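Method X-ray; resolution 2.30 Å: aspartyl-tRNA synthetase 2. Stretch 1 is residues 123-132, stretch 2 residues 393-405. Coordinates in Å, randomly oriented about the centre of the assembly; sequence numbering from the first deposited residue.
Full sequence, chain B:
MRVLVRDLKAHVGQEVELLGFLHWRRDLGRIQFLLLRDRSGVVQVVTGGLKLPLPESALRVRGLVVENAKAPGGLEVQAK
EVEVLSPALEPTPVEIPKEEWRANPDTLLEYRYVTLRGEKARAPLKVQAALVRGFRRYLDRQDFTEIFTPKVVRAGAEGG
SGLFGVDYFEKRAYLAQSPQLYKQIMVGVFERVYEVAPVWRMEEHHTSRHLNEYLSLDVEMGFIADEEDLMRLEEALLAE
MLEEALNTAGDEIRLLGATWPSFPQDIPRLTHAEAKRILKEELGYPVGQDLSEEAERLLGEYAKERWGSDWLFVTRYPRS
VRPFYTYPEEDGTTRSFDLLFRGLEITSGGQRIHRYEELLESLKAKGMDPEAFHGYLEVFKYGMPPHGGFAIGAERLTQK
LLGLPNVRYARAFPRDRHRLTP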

# COMPACT_ATOMS: atom_id res chain seq x y z
N ALA B 123 3.49 4.15 18.51
CA ALA B 123 2.04 4.04 18.40
C ALA B 123 1.36 4.78 17.24
O ALA B 123 0.49 4.22 16.57
N PRO B 124 1.73 6.04 16.98
CA PRO B 124 1.09 6.77 15.87
C PRO B 124 1.29 6.09 14.51
O PRO B 124 0.42 6.15 13.63
N LEU B 125 2.45 5.45 14.33
CA LEU B 125 2.73 4.77 13.07
C LEU B 125 1.89 3.49 12.95
O LEU B 125 1.48 3.11 11.85
N LYS B 126 1.65 2.85 14.08
CA LYS B 126 0.85 1.63 14.13
C LYS B 126 -0.60 1.99 13.78
O LYS B 126 -1.28 1.28 13.05
N VAL B 127 -1.05 3.13 14.30
CA VAL B 127 -2.40 3.59 14.04
C VAL B 127 -2.52 3.99 12.57
O VAL B 127 -3.52 3.68 11.92
N GLN B 128 -1.49 4.63 12.04
CA GLN B 128 -1.51 5.04 10.63
C GLN B 128 -1.62 3.83 9.70
O GLN B 128 -2.33 3.88 8.70
N ALA B 129 -0.91 2.75 10.04
CA ALA B 129 -0.95 1.55 9.22
C ALA B 129 -2.36 1.01 9.24
O ALA B 129 -2.86 0.48 8.24
N ALA B 130 -3.03 1.13 10.38
CA ALA B 130 -4.40 0.64 10.46
C ALA B 130 -5.30 1.51 9.59
O ALA B 130 -6.08 0.98 8.79
N LEU B 131 -5.18 2.84 9.69
CA LEU B 131 -6.01 3.74 8.87
C LEU B 131 -5.87 3.46 7.37
O LEU B 131 -6.85 3.47 6.63
N VAL B 132 -4.64 3.22 6.92
CA VAL B 132 -4.41 2.95 5.51
C VAL B 132 -5.01 1.60 5.11
O VAL B 132 -5.52 1.44 3.99
N GLY B 393 -4.36 13.65 3.49
CA GLY B 393 -3.04 13.79 4.10
C GLY B 393 -2.97 12.81 5.24
O GLY B 393 -3.41 13.11 6.35
N ALA B 394 -2.43 11.62 4.96
CA ALA B 394 -2.32 10.56 5.96
C ALA B 394 -1.78 11.03 7.31
O ALA B 394 -2.42 10.81 8.33
N GLU B 395 -0.61 11.66 7.32
CA GLU B 395 -0.04 12.11 8.58
C GLU B 395 -0.87 13.14 9.34
O GLU B 395 -0.94 13.08 10.57
N ARG B 396 -1.48 14.08 8.64
CA ARG B 396 -2.29 15.10 9.30
C ARG B 396 -3.49 14.47 9.98
O ARG B 396 -3.84 14.82 11.11
N LEU B 397 -4.13 13.55 9.27
CA LEU B 397 -5.28 12.86 9.82
C LEU B 397 -4.85 12.17 11.11
O LEU B 397 -5.48 12.34 12.16
N THR B 398 -3.77 11.41 11.02
CA THR B 398 -3.24 10.66 12.16
C THR B 398 -2.87 11.59 13.30
O THR B 398 -3.15 11.31 14.46
N GLN B 399 -2.22 12.69 12.95
CA GLN B 399 -1.79 13.68 13.92
C GLN B 399 -2.97 14.23 14.72
O GLN B 399 -3.00 14.14 15.95
N LYS B 400 -3.93 14.79 14.01
CA LYS B 400 -5.10 15.36 14.64
C LYS B 400 -5.97 14.33 15.36
O LYS B 400 -6.59 14.63 16.38
N LEU B 401 -5.99 13.11 14.84
CA LEU B 401 -6.78 12.03 15.44
C LEU B 401 -6.22 11.64 16.80
O LEU B 401 -6.97 11.36 17.73
N LEU B 402 -4.89 11.63 16.91
CA LEU B 402 -4.24 11.22 18.15
C LEU B 402 -3.83 12.36 19.08
O LEU B 402 -3.24 12.12 20.13
N GLY B 403 -4.14 13.60 18.69
CA GLY B 403 -3.80 14.75 19.51
C GLY B 403 -2.30 14.91 19.67
O GLY B 403 -1.81 15.20 20.76
N LEU B 404 -1.57 14.75 18.58
CA LEU B 404 -0.12 14.86 18.64
C LEU B 404 0.36 16.30 18.41
O LEU B 404 -0.31 17.08 17.72
N PRO B 405 1.51 16.66 18.99
CA PRO B 405 2.10 17.99 18.87
C PRO B 405 2.12 18.48 17.42
O PRO B 405 1.38 19.39 17.05

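The polar side chain at the middle of this contact makes no hydrogen bond across it. T398 points its CA-to-CB bond toward the first helix and lies opposite Q128, the two CA atoms being 6.1 Å apart, yet its hydroxyl is spent on its own helix: with chi1 at -64° (m), T398 OG1 donates to A394 O at 3.1 Å, the carbonyl one turn back that also accepts T398 N at 3.1 Å. Tied down in this way, the hydroxyl meets carbon on the facing helix, with T398 OG1 3.3 Å from L131 CD1 and 3.7 Å from Q128 CB. The methyl faces the backbone of the first helix, T398 CG2 standing 3.6 Å from P124 O, the carbonyl one turn before Q128, which already accepts the hydrogen bond from Q128 N at 2.9 Å.

No hydrogen bond joins the stretches at all, so the 444 Å² buried between them rests on packing. The helix axes approach to 10.0 Å with 120° between their N-to-C directions, and residues spaced along one face of each helix supply the contacts.

At one end, P124 and V127 both pack against a leucine. L402 adopts m,t (chi1 -58°, chi2 174°), which brings L402 CD1 to 3.7 Å from P124 CA, 3.9 Å from P124 CB and 4.0 Å from V127 CB. L404, beyond the helix but still pointing toward stretch 1, adds L404 CD1 at 3.9 Å from P124 CB. The intervening G403 has positive phi (63°), a conformation that favours glycine. The loop is held by L404 N to Q399 O at 3.1 Å and by a weak bond from Q399 NE2 to L404 O at 3.3 Å, although Q399 itself points away from the contact.

Further along, L131 points toward stretch 2 as an m,t rotamer (chi1 -64°, chi2 165°). L131 CD1 reaches T398 and lies 4.5 Å from L397 CG, and both methyls pack on L401, with L131 CD1 4.2 Å and L131 CD2 4.1 Å from L401 CD2. L397 and L401 are both t,p, and L401 CD2 also comes within 4.4 Å of V127 CG1, where V127 has chi1 at 172° (t).

Q128 starts sideways, but its extended t,t chain carries the amide nearer to stretch 2. Q128 NE2 is 3.6 Å from E395 CG and 4.4 Å from A394 CB, contacts with carbon; the E395 carboxylate oxygens are hydrogen-bonded elsewhere in the structure.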

# COMPACT_ATOMS: atom_id res chain seq x y z
CB ALA B 123 1.40 4.42 19.74
CB PRO B 124 1.76 8.15 15.93
CG PRO B 124 2.13 8.30 17.38
CD PRO B 124 2.66 6.92 17.72
CB LEU B 125 4.24 4.44 12.98
CG LEU B 125 5.22 5.63 12.99
CD1 LEU B 125 6.66 5.13 12.88
CD2 LEU B 125 4.91 6.56 11.82
CB LYS B 126 0.93 1.02 15.53
CG LYS B 126 0.17 -0.29 15.74
CD LYS B 126 0.70 -1.40 14.85
CE LYS B 126 0.05 -2.74 15.19
NZ LYS B 126 0.35 -3.77 14.13
CB VAL B 127 -2.76 4.78 14.98
CG1 VAL B 127 -4.09 5.40 14.58
CG2 VAL B 127 -2.84 4.28 16.43
CB GLN B 128 -0.24 5.81 10.28
CG GLN B 128 -0.26 6.36 8.86
CD GLN B 128 1.01 7.11 8.53
OE1 GLN B 128 1.97 6.54 8.02
NE2 GLN B 128 1.02 8.40 8.85
CB ALA B 129 0.03 0.50 9.75
CB ALA B 130 -4.87 0.64 11.92
CB LEU B 131 -5.62 5.20 9.13
CG LEU B 131 -5.86 5.74 10.54
CD1 LEU B 131 -5.10 7.04 10.73
CD2 LEU B 131 -7.35 5.93 10.79
CB VAL B 132 -2.89 2.97 5.22
CG1 VAL B 132 -2.61 2.55 3.79
CG2 VAL B 132 -2.35 4.38 5.47
CB ALA B 394 -1.46 9.42 5.40
CB GLU B 395 1.37 12.68 8.39
CG GLU B 395 2.44 11.63 8.17
CD GLU B 395 2.64 11.32 6.71
OE1 GLU B 395 1.64 10.99 6.04
OE2 GLU B 395 3.79 11.41 6.24
CB ARG B 396 -2.79 16.14 8.30
CG ARG B 396 -1.73 17.10 7.86
CD ARG B 396 -2.31 18.12 6.93
NE ARG B 396 -1.32 19.15 6.65
CZ ARG B 396 -1.52 20.18 5.83
NH1 ARG B 396 -2.68 20.33 5.19
NH2 ARG B 396 -0.55 21.06 5.65
CB LEU B 397 -5.80 11.83 8.83
CG LEU B 397 -6.90 10.88 9.30
CD1 LEU B 397 -8.08 11.66 9.88
CD2 LEU B 397 -7.32 10.04 8.12
CB THR B 398 -1.97 9.85 11.75
OG1 THR B 398 -2.32 8.86 10.78
CG2 THR B 398 -1.35 9.18 12.96
CB GLN B 399 -1.09 14.84 13.22
CG GLN B 399 -0.46 15.86 14.15
CD GLN B 399 -0.72 17.28 13.69
OE1 GLN B 399 -0.67 17.58 12.50
NE2 GLN B 399 -0.99 18.16 14.64
CB LYS B 400 -5.93 16.14 13.61
CG LYS B 400 -5.37 17.53 13.38
CD LYS B 400 -5.47 18.34 14.67
CE LYS B 400 -4.75 19.67 14.58
NZ LYS B 400 -4.98 20.48 15.80
CB LEU B 401 -6.77 10.80 14.53
CG LEU B 401 -7.61 9.60 14.96
CD1 LEU B 401 -9.08 9.94 14.81
CD2 LEU B 401 -7.28 8.39 14.09
CB LEU B 402 -3.03 10.36 17.82
CG LEU B 402 -3.38 9.12 17.00
CD1 LEU B 402 -2.12 8.38 16.58
CD2 LEU B 402 -4.30 8.23 17.81
CB LEU B 404 0.51 13.94 17.59
CG LEU B 404 -0.07 12.52 17.55
CD1 LEU B 404 0.42 11.80 16.31
CD2 LEU B 404 0.30 11.76 18.80
CB PRO B 405 3.50 17.80 19.42
CG PRO B 405 3.27 16.81 20.52
CD PRO B 405 2.33 15.81 19.88